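Cell death abnormality protein 2 (Caenorhabditis elegans, PDB 3QWX) acts as a CRK-family SH2–SH3 signalling adaptor that is required for engulfment of cell corpses and for cell migration, working in a ternary complex with CED-5 and CED-12. Local coordinates at residues G36-R41 and A107-A112; L51-A56 and C63-E68; Y113-I118 and W153-N158. One frame throughout, in Å; residues are numbered along the deposited sequence.

Contacts 1 and 2 lie within the sheet of the SH2 domain, and contact 3 ties the chain leaving it to the SH3 domain. The centres of contacts 1 and 2 are about 8 Å apart: G36 N lies 2.8 Å from R54 O, and E55 OE1 receives A107 N at 2.9 Å. Both border the sulfate site, since R41 grips the ion and the H64 side chain is about 5 Å from it. The centre of contact 3 is about 18 Å from that of contact 1, yet A112 runs on into Y113, whose N is 2.7 Å from F38 O. Contacts 2 and 3 do not touch; their centres, about 22 Å apart, lie on opposite sides of the chain's centre.

Contact 1: residues G36-R41 and A107-A112; sequences GTFLMR and ASLLAA. With SO4 (sulfate ion), chain B.
G36 O draws in two amides of the other segment, L110 N at 2.8 Å and A111 N at 3.2 Å. Both come from one face of the carbonyl plane, L110 N tilted by 22° and A111 N well above it. Glycine suits this turn: its phi is positive (100°), its bare CA lies against S108 O, and a side chain there would collide with L110 CB. T37 pairs in parallel with A111, its CA 3.1 Å from A111 O, while its OG1 bonds back to S34 O. The same A111 O accepts F38 N at 3.0 Å. With chi1 at 70°, CG of F38 lies between the backbone N and carbonyl carbon, and the flat ring fits between two neighbours: A112 CA is over one face, 4.2 Å from the centroid, and L109 lies over the opposite one, its CD2 3.7 Å from F38 CG. Further along, R41 grips the sulfate, NH1 to O1 (2.9 Å) and NH2 to O3 (3.1 Å), consistent with a phosphotyrosine pocket; R21, S43 and S44 also bind it. In the sheet, strand 37-42 pairs with 49-54 and with the short parallel strands 111-112 and 15-16, T37 and L39 meeting helix 21-29 and M40 helix 92-98.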
loop_
_atom_site.group_PDB
_atom_site.type_symbol
_atom_site.label_atom_id
_atom_site.label_comp_id
_atom_site.label_asym_id
_atom_site.label_seq_id
_atom_site.Cartn_x
_atom_site.Cartn_y
_atom_site.Cartn_z
ATOM N N GLY A 36 -11.849 -7.611 5.393
ATOM C CA GLY A 36 -10.504 -7.804 5.914
ATOM C C GLY A 36 -9.431 -7.314 4.949
ATOM O O GLY A 36 -8.233 -7.261 5.296
ATOM N N THR A 37 -9.848 -6.967 3.733
ATOM C CA THR A 37 -8.908 -6.407 2.754
ATOM C C THR A 37 -8.594 -4.961 3.143
ATOM O O THR A 37 -9.488 -4.207 3.527
ATOM C CB THR A 37 -9.473 -6.486 1.314
ATOM O OG1 THR A 37 -9.967 -7.803 1.075
ATOM C CG2 THR A 37 -8.411 -6.175 0.280
ATOM N N PHE A 38 -7.325 -4.580 3.057
ATOM C CA PHE A 38 -6.902 -3.258 3.516
ATOM C C PHE A 38 -5.746 -2.697 2.690
ATOM O O PHE A 38 -5.045 -3.429 1.977
ATOM C CB PHE A 38 -6.473 -3.329 4.992
ATOM C CG PHE A 38 -5.190 -4.076 5.202
ATOM C CD1 PHE A 38 -5.182 -5.460 5.292
ATOM C CD2 PHE A 38 -3.989 -3.399 5.272
ATOM C CE1 PHE A 38 -4.001 -6.157 5.468
ATOM C CE2 PHE A 38 -2.790 -4.094 5.443
ATOM C CZ PHE A 38 -2.802 -5.477 5.535
ATOM N N LEU A 39 -5.543 -1.391 2.795
ATOM C CA LEU A 39 -4.345 -0.782 2.256
ATOM C C LEU A 39 -3.941 0.395 3.116
ATOM O O LEU A 39 -4.731 0.893 3.927
ATOM C CB LEU A 39 -4.555 -0.344 0.807
ATOM C CG LEU A 39 -5.707 0.617 0.487
ATOM C CD1 LEU A 39 -5.348 2.063 0.834
ATOM C CD2 LEU A 39 -6.043 0.498 -0.996
ATOM N N MET A 40 -2.704 0.836 2.935
ATOM C CA MET A 40 -2.250 2.071 3.538
ATOM C C MET A 40 -2.010 3.111 2.459
ATOM O O MET A 40 -1.785 2.776 1.302
ATOM C CB MET A 40 -0.984 1.847 4.360
ATOM C CG MET A 40 -1.287 1.289 5.755
ATOM S SD MET A 40 0.239 1.044 6.647
ATOM C CE MET A 40 0.799 2.730 6.879
ATOM N N ARG A 41 -2.085 4.371 2.856
ATOM C CA ARG A 41 -1.964 5.490 1.930
ATOM C C ARG A 41 -1.633 6.726 2.742
ATOM O O ARG A 41 -1.577 6.669 3.971
ATOM C CB ARG A 41 -3.277 5.716 1.179
ATOM C CG ARG A 41 -4.443 6.010 2.092
ATOM C CD ARG A 41 -5.758 6.186 1.350
ATOM N NE ARG A 41 -6.848 6.328 2.317
ATOM C CZ ARG A 41 -7.121 7.454 2.970
ATOM N NH1 ARG A 41 -6.393 8.533 2.749
ATOM N NH2 ARG A 41 -8.115 7.502 3.851
ATOM N N ALA A 107 -14.039 -5.401 11.695
ATOM C CA ALA A 107 -13.211 -6.501 11.186
ATOM C C ALA A 107 -11.710 -6.350 11.459
ATOM O O ALA A 107 -11.224 -5.270 11.775
ATOM C CB ALA A 107 -13.460 -6.711 9.690
ATOM N N SER A 108 -10.989 -7.457 11.329
ATOM C CA SER A 108 -9.537 -7.459 11.424
ATOM C C SER A 108 -8.891 -7.331 10.041
ATOM O O SER A 108 -9.548 -7.507 9.024
ATOM C CB SER A 108 -9.063 -8.745 12.075
ATOM O OG SER A 108 -9.279 -8.697 13.468
ATOM N N LEU A 109 -7.596 -7.037 10.023
ATOM C CA LEU A 109 -6.797 -7.017 8.801
ATOM C C LEU A 109 -6.469 -8.441 8.351
ATOM O O LEU A 109 -5.842 -9.183 9.093
ATOM C CB LEU A 109 -5.492 -6.261 9.066
ATOM C CG LEU A 109 -5.637 -4.833 9.599
ATOM C CD1 LEU A 109 -4.260 -4.195 9.724
ATOM C CD2 LEU A 109 -6.550 -4.010 8.676
ATOM N N LEU A 110 -6.890 -8.828 7.145
ATOM C CA LEU A 110 -6.680 -10.201 6.692
ATOM C C LEU A 110 -5.723 -10.239 5.513
ATOM O O LEU A 110 -4.794 -11.051 5.483
ATOM C CB LEU A 110 -8.005 -10.873 6.317
ATOM C CG LEU A 110 -8.056 -12.408 6.273
ATOM C CD1 LEU A 110 -9.494 -12.920 6.298
ATOM C CD2 LEU A 110 -7.311 -12.991 5.079
ATOM N N ALA A 111 -5.951 -9.355 4.544
ATOM C CA ALA A 111 -5.179 -9.377 3.304
ATOM C C ALA A 111 -4.949 -7.980 2.732
ATOM O O ALA A 111 -5.853 -7.160 2.686
ATOM C CB ALA A 111 -5.860 -10.261 2.275
ATOM N N ALA A 112 -3.725 -7.726 2.296
ATOM C CA ALA A 112 -3.390 -6.481 1.617
ATOM C C ALA A 112 -4.108 -6.401 0.259
ATOM O O ALA A 112 -4.127 -7.377 -0.511
ATOM C CB ALA A 112 -1.885 -6.392 1.419
HETATM S S SO4 B . -7.860 11.290 5.139
HETATM O O1 SO4 B . -6.959 11.110 4.004
HETATM O O2 SO4 B . -8.773 12.390 4.847
HETATM O O3 SO4 B . -8.647 10.086 5.395
HETATM O O4 SO4 B . -7.068 11.576 6.327
#

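Contact 2: residues L51-A56 and C63-E68; sequences LTVREA and CHYLIE
T52 and H64 stand side by side and point the same way, a non-hydrogen-bonded antiparallel pair on the face toward helix 21-29. The imidazole fits against the small branched threonine: CD2 of H64 lies 2.9 Å from T52 OG1 and 3.4 Å from T52 CG2, while OG1 itself is taken by R41 NE. L51, V53, C63 and Y65 occupy the other face. Here the Y65 ring presents its edge to the shorter strand, V53 CG2 filling the place beside Y65 CE2 at 4.2 Å, and L51 CB touches both Y65 CB and, at 4.1 Å, CD1 at the tip of I67. Paired backbone bonds L51–Y65 and V53–C63 set the register that puts these side chains on one face. Past the strand's end E55 extends beyond CG and meets Y65 tip to tip: OE2 takes the phenol OH, modelled at 2.5 Å, too short to be read closely, and Y65 OH also bonds T105 OG1. E55 OE1 is held by the backbone amides of T105, E106 and A107, which should stabilise the buried charge. This is the antiparallel hairpin of the central SH2 sheet, with H64 placed, as in relatives, beside the probable phosphotyrosine pocket.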
loop_
_atom_site.group_PDB
_atom_site.type_symbol
_atom_site.label_atom_id
_atom_site.label_comp_id
_atom_site.label_asym_id
_atom_site.label_seq_id
_atom_site.Cartn_x
_atom_site.Cartn_y
_atom_site.Cartn_z
ATOM N N LEU A 51 -5.069 4.121 7.178
ATOM C CA LEU A 51 -5.352 2.726 6.933
ATOM C C LEU A 51 -6.806 2.653 6.485
ATOM O O LEU A 51 -7.696 3.086 7.216
ATOM C CB LEU A 51 -5.160 1.932 8.234
ATOM C CG LEU A 51 -5.488 0.443 8.257
ATOM C CD1 LEU A 51 -4.541 -0.366 7.366
ATOM C CD2 LEU A 51 -5.435 -0.063 9.686
ATOM N N THR A 52 -7.041 2.107 5.298
ATOM C CA THR A 52 -8.397 1.930 4.753
ATOM C C THR A 52 -8.734 0.434 4.635
ATOM O O THR A 52 -7.957 -0.336 4.067
ATOM C CB THR A 52 -8.560 2.634 3.357
ATOM O OG1 THR A 52 -8.201 4.015 3.471
ATOM C CG2 THR A 52 -10.003 2.543 2.857
ATOM N N VAL A 53 -9.888 0.039 5.182
ATOM C CA VAL A 53 -10.259 -1.368 5.344
ATOM C C VAL A 53 -11.720 -1.643 4.944
ATOM O O VAL A 53 -12.619 -0.883 5.283
ATOM C CB VAL A 53 -10.078 -1.842 6.821
ATOM C CG1 VAL A 53 -10.040 -3.364 6.907
ATOM C CG2 VAL A 53 -8.822 -1.264 7.430
ATOM N N ARG A 54 -11.943 -2.735 4.222
ATOM C CA ARG A 54 -13.296 -3.239 3.974
ATOM C C ARG A 54 -13.682 -4.076 5.192
ATOM O O ARG A 54 -13.077 -5.122 5.449
ATOM C CB ARG A 54 -13.304 -4.113 2.719
ATOM C CG ARG A 54 -14.626 -4.811 2.415
ATOM C CD ARG A 54 -15.761 -3.840 2.137
ATOM N NE ARG A 54 -16.915 -4.544 1.575
ATOM C CZ ARG A 54 -17.086 -4.774 0.271
ATOM N NH1 ARG A 54 -16.182 -4.340 -0.600
ATOM N NH2 ARG A 54 -18.162 -5.424 -0.168
ATOM N N GLU A 55 -14.660 -3.600 5.955
ATOM C CA GLU A 55 -14.986 -4.216 7.244
ATOM C C GLU A 55 -16.387 -4.813 7.279
ATOM O O GLU A 55 -16.738 -5.551 8.199
ATOM C CB GLU A 55 -14.800 -3.207 8.386
ATOM C CG GLU A 55 -13.334 -2.817 8.583
ATOM C CD GLU A 55 -13.072 -2.112 9.887
ATOM O OE1 GLU A 55 -13.383 -2.677 10.963
ATOM O OE2 GLU A 55 -12.542 -0.991 9.839
ATOM N N ALA A 56 -17.188 -4.494 6.273
ATOM C CA ALA A 56 -18.545 -5.021 6.200
ATOM C C ALA A 56 -19.009 -5.071 4.750
ATOM O O ALA A 56 -18.466 -4.380 3.897
ATOM C CB ALA A 56 -19.493 -4.164 7.043
ATOM N N CYS A 63 -14.015 1.536 6.103
ATOM C CA CYS A 63 -13.577 2.449 7.168
ATOM C C CYS A 63 -12.135 2.933 6.974
ATOM O O CYS A 63 -11.297 2.222 6.426
ATOM C CB CYS A 63 -13.699 1.788 8.556
ATOM S SG CYS A 63 -15.260 0.938 8.889
ATOM N N HIS A 64 -11.867 4.144 7.443
ATOM C CA HIS A 64 -10.549 4.756 7.371
ATOM C C HIS A 64 -10.044 5.105 8.772
ATOM O O HIS A 64 -10.812 5.570 9.616
ATOM C CB HIS A 64 -10.624 6.042 6.545
ATOM C CG HIS A 64 -11.173 5.845 5.166
ATOM N ND1 HIS A 64 -12.527 5.807 4.903
ATOM C CD2 HIS A 64 -10.552 5.684 3.974
ATOM C CE1 HIS A 64 -12.715 5.631 3.606
ATOM N NE2 HIS A 64 -11.534 5.559 3.021
ATOM N N TYR A 65 -8.751 4.902 9.002
ATOM C CA TYR A 65 -8.131 5.175 10.297
ATOM C C TYR A 65 -6.884 6.016 10.165
ATOM O O TYR A 65 -5.982 5.695 9.396
ATOM C CB TYR A 65 -7.768 3.869 11.005
ATOM C CG TYR A 65 -8.974 3.008 11.190
ATOM C CD1 TYR A 65 -9.772 3.138 12.322
ATOM C CD2 TYR A 65 -9.348 2.101 10.215
ATOM C CE1 TYR A 65 -10.893 2.374 12.485
ATOM C CE2 TYR A 65 -10.463 1.334 10.361
ATOM C CZ TYR A 65 -11.235 1.470 11.502
ATOM O OH TYR A 65 -12.357 0.703 11.646
ATOM N N LEU A 66 -6.834 7.091 10.933
ATOM C CA LEU A 66 -5.667 7.948 10.944
ATOM C C LEU A 66 -4.607 7.282 11.821
ATOM O O LEU A 66 -4.863 6.955 12.979
ATOM C CB LEU A 66 -6.036 9.314 11.512
ATOM C CG LEU A 66 -5.180 10.530 11.171
ATOM C CD1 LEU A 66 -5.258 11.558 12.302
ATOM C CD2 LEU A 66 -3.749 10.143 10.901
ATOM N N ILE A 67 -3.426 7.068 11.259
ATOM C CA ILE A 67 -2.310 6.529 12.024
ATOM C C ILE A 67 -1.418 7.720 12.362
ATOM O O ILE A 67 -0.706 8.251 11.504
ATOM C CB ILE A 67 -1.537 5.456 11.228
ATOM C CG1 ILE A 67 -2.445 4.258 10.911
ATOM C CG2 ILE A 67 -0.246 5.027 11.968
ATOM C CD1 ILE A 67 -1.760 3.168 10.125
ATOM N N GLU A 68 -1.489 8.157 13.614
ATOM C CA GLU A 68 -0.778 9.359 14.034
ATOM C C GLU A 68 0.593 9.033 14.587
ATOM O O GLU A 68 0.772 8.057 15.316
ATOM C CB GLU A 68 -1.584 10.111 15.085
ATOM C CG GLU A 68 -3.022 10.310 14.692
ATOM C CD GLU A 68 -3.806 11.041 15.747
ATOM O OE1 GLU A 68 -3.479 12.216 16.012
ATOM O OE2 GLU A 68 -4.750 10.444 16.300
#

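Contact 3: residues Y113-I118 and W153-N158; sequences YKKPII and WWEARN
K115 O is gripped by two donors, R157 NH1 at 3.1 Å and a water at 2.9 Å, and this oxygen is one of the links between the chain that leaves the SH2 domain and the five-stranded antiparallel sheet of the SH3 domain. R157 sits on strand 153-157, and residues 113-118 have no regular structure, passing near it at an angle on the way to strand 119-123. The bond from NH1 lies in the carbonyl plane on a lone pair of K115 O, and the oxygen lies close to the plane of the guanidinium. The same water accepts from R157 NH2. A second water, 2.8 Å from R157 NH1, also accepts from K115 N. Arginine suits the place because its flat group offers several N-H bonds along its rim to a carbonyl and two waters; NH2 also forms a salt bridge with E144, which would balance its charge.

K114 crosses R157 at about a right angle and lays its CE over the centre of one guanidinium face, 3.7 Å from R157 CZ, so the last methylene of the lysine, not its ammonium, lies on the face. I117 brings CG1 to within 3.5 Å of R157 NH2, obliquely. K115, extended beyond CG, crosses E155 and brings NZ up to both carboxylate oxygens, a two-pronged salt bridge in which each is used through its syn lone pair: E155 OE1 at 3.0 Å and OE2 at 3.1 Å from K115 NZ. Lysine and glutamate suit this surface position, since their extended chains are long enough to span the gap between the segments. K114 NZ, by contrast, stands 4.1 Å from R157 NH2, a like-charged neighbour.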
loop_
_atom_site.group_PDB
_atom_site.type_symbol
_atom_site.label_atom_id
_atom_site.label_comp_id
_atom_site.label_asym_id
_atom_site.label_seq_id
_atom_site.Cartn_x
_atom_site.Cartn_y
_atom_site.Cartn_z
ATOM N N TYR A 113 -4.711 -5.246 -0.017
ATOM C CA TYR A 113 -5.293 -4.965 -1.329
ATOM C C TYR A 113 -4.220 -5.046 -2.418
ATOM O O TYR A 113 -3.090 -4.603 -2.212
ATOM C CB TYR A 113 -5.927 -3.560 -1.360
ATOM C CG TYR A 113 -6.528 -3.245 -2.705
ATOM C CD1 TYR A 113 -7.744 -3.803 -3.084
ATOM C CD2 TYR A 113 -5.875 -2.415 -3.613
ATOM C CE1 TYR A 113 -8.297 -3.540 -4.325
ATOM C CE2 TYR A 113 -6.419 -2.148 -4.859
ATOM C CZ TYR A 113 -7.635 -2.714 -5.209
ATOM O OH TYR A 113 -8.202 -2.458 -6.441
ATOM N N LYS A 114 -4.579 -5.610 -3.568
ATOM C CA LYS A 114 -3.678 -5.684 -4.718
ATOM C C LYS A 114 -4.455 -5.328 -5.979
ATOM O O LYS A 114 -5.531 -5.882 -6.234
ATOM C CB LYS A 114 -3.067 -7.093 -4.879
ATOM C CG LYS A 114 -2.208 -7.563 -3.706
ATOM C CD LYS A 114 -1.446 -8.845 -4.045
ATOM C CE LYS A 114 -0.337 -8.594 -5.078
ATOM N NZ LYS A 114 0.320 -9.844 -5.592
ATOM N N LYS A 115 -3.909 -4.412 -6.770
ATOM C CA LYS A 115 -4.501 -4.092 -8.063
ATOM C C LYS A 115 -4.333 -5.262 -9.018
ATOM O O LYS A 115 -3.329 -5.969 -8.954
ATOM C CB LYS A 115 -3.844 -2.850 -8.656
ATOM C CG LYS A 115 -3.949 -1.610 -7.774
ATOM C CD LYS A 115 -3.318 -0.416 -8.457
ATOM C CE LYS A 115 -3.315 0.811 -7.552
ATOM N NZ LYS A 115 -2.878 2.041 -8.268
ATOM N N PRO A 116 -5.321 -5.468 -9.906
ATOM C CA PRO A 116 -5.293 -6.528 -10.925
ATOM C C PRO A 116 -4.200 -6.275 -11.968
ATOM O O PRO A 116 -3.807 -5.132 -12.201
ATOM C CB PRO A 116 -6.670 -6.419 -11.595
ATOM C CG PRO A 116 -7.497 -5.559 -10.686
ATOM C CD PRO A 116 -6.563 -4.673 -9.962
ATOM N N ILE A 117 -3.730 -7.347 -12.589
ATOM C CA ILE A 117 -2.648 -7.272 -13.564
ATOM C C ILE A 117 -3.225 -7.032 -14.954
ATOM O O ILE A 117 -4.075 -7.792 -15.420
ATOM C CB ILE A 117 -1.830 -8.578 -13.564
ATOM C CG1 ILE A 117 -1.290 -8.863 -12.149
ATOM C CG2 ILE A 117 -0.725 -8.524 -14.625
ATOM C CD1 ILE A 117 -0.897 -10.325 -11.898
ATOM N N ILE A 118 -2.771 -5.964 -15.602
ATOM C CA ILE A 118 -3.170 -5.670 -16.974
ATOM C C ILE A 118 -2.374 -6.538 -17.945
ATOM O O ILE A 118 -2.930 -7.127 -18.863
ATOM C CB ILE A 118 -2.963 -4.179 -17.302
ATOM C CG1 ILE A 118 -3.985 -3.338 -16.542
ATOM C CG2 ILE A 118 -3.095 -3.936 -18.789
ATOM C CD1 ILE A 118 -3.659 -1.870 -16.509
ATOM N N TRP A 153 4.527 6.206 -19.571
ATOM C CA TRP A 153 4.829 5.707 -18.232
ATOM C C TRP A 153 3.704 4.842 -17.693
ATOM O O TRP A 153 2.540 5.249 -17.705
ATOM C CB TRP A 153 5.140 6.877 -17.284
ATOM C CG TRP A 153 6.412 7.563 -17.655
ATOM C CD1 TRP A 153 6.566 8.576 -18.568
ATOM C CD2 TRP A 153 7.722 7.277 -17.147
ATOM N NE1 TRP A 153 7.893 8.934 -18.653
ATOM C CE2 TRP A 153 8.624 8.160 -17.791
ATOM C CE3 TRP A 153 8.221 6.377 -16.203
ATOM C CZ2 TRP A 153 9.985 8.165 -17.519
ATOM C CZ3 TRP A 153 9.578 6.379 -15.932
ATOM C CH2 TRP A 153 10.446 7.270 -16.588
ATOM N N TRP A 154 4.055 3.636 -17.245
ATOM C CA TRP A 154 3.069 2.692 -16.738
ATOM C C TRP A 154 3.372 2.326 -15.291
ATOM O O TRP A 154 4.534 2.231 -14.900
ATOM C CB TRP A 154 3.073 1.405 -17.563
ATOM C CG TRP A 154 2.708 1.559 -19.005
ATOM C CD1 TRP A 154 2.127 2.641 -19.599
ATOM C CD2 TRP A 154 2.895 0.584 -20.039
ATOM N NE1 TRP A 154 1.946 2.401 -20.938
ATOM C CE2 TRP A 154 2.413 1.148 -21.237
ATOM C CE3 TRP A 154 3.430 -0.709 -20.068
ATOM C CZ2 TRP A 154 2.435 0.461 -22.450
ATOM C CZ3 TRP A 154 3.466 -1.384 -21.272
ATOM C CH2 TRP A 154 2.970 -0.796 -22.452
ATOM N N GLU A 155 2.329 2.106 -14.501
ATOM C CA GLU A 155 2.506 1.614 -13.139
ATOM C C GLU A 155 2.806 0.107 -13.173
ATOM O O GLU A 155 2.043 -0.671 -13.753
ATOM C CB GLU A 155 1.249 1.882 -12.298
ATOM C CG GLU A 155 1.395 1.478 -10.820
ATOM C CD GLU A 155 0.097 1.611 -10.020
ATOM O OE1 GLU A 155 -0.985 1.741 -10.626
ATOM O OE2 GLU A 155 0.162 1.570 -8.777
ATOM N N ALA A 156 3.922 -0.283 -12.556
ATOM C CA ALA A 156 4.382 -1.676 -12.534
ATOM C C ALA A 156 4.589 -2.183 -11.095
ATOM O O ALA A 156 4.678 -1.390 -10.153
ATOM C CB ALA A 156 5.660 -1.806 -13.316
ATOM N N ARG A 157 4.663 -3.500 -10.938
ATOM C CA ARG A 157 4.866 -4.126 -9.642
ATOM C C ARG A 157 5.915 -5.208 -9.809
ATOM O O ARG A 157 5.838 -6.013 -10.732
ATOM C CB ARG A 157 3.561 -4.749 -9.129
ATOM C CG ARG A 157 3.661 -5.320 -7.723
ATOM C CD ARG A 157 2.280 -5.682 -7.179
ATOM N NE ARG A 157 1.610 -6.678 -7.997
ATOM C CZ ARG A 157 0.301 -6.715 -8.227
ATOM N NH1 ARG A 157 -0.517 -5.805 -7.703
ATOM N NH2 ARG A 157 -0.195 -7.671 -8.991
ATOM N N ASN A 158 6.904 -5.235 -8.932
ATOM C CA ASN A 158 7.914 -6.283 -9.042
ATOM C C ASN A 158 7.578 -7.520 -8.191
ATOM O O ASN A 158 6.543 -7.555 -7.513
ATOM C CB ASN A 158 9.323 -5.738 -8.768
ATOM C CG ASN A 158 9.535 -5.329 -7.312
ATOM O OD1 ASN A 158 8.783 -5.718 -6.419
ATOM N ND2 ASN A 158 10.579 -4.561 -7.073
HETATM O O HOH W 1 -0.945 -3.483 -6.126
HETATM O O HOH W 2 -2.665 -8.766 -8.602
#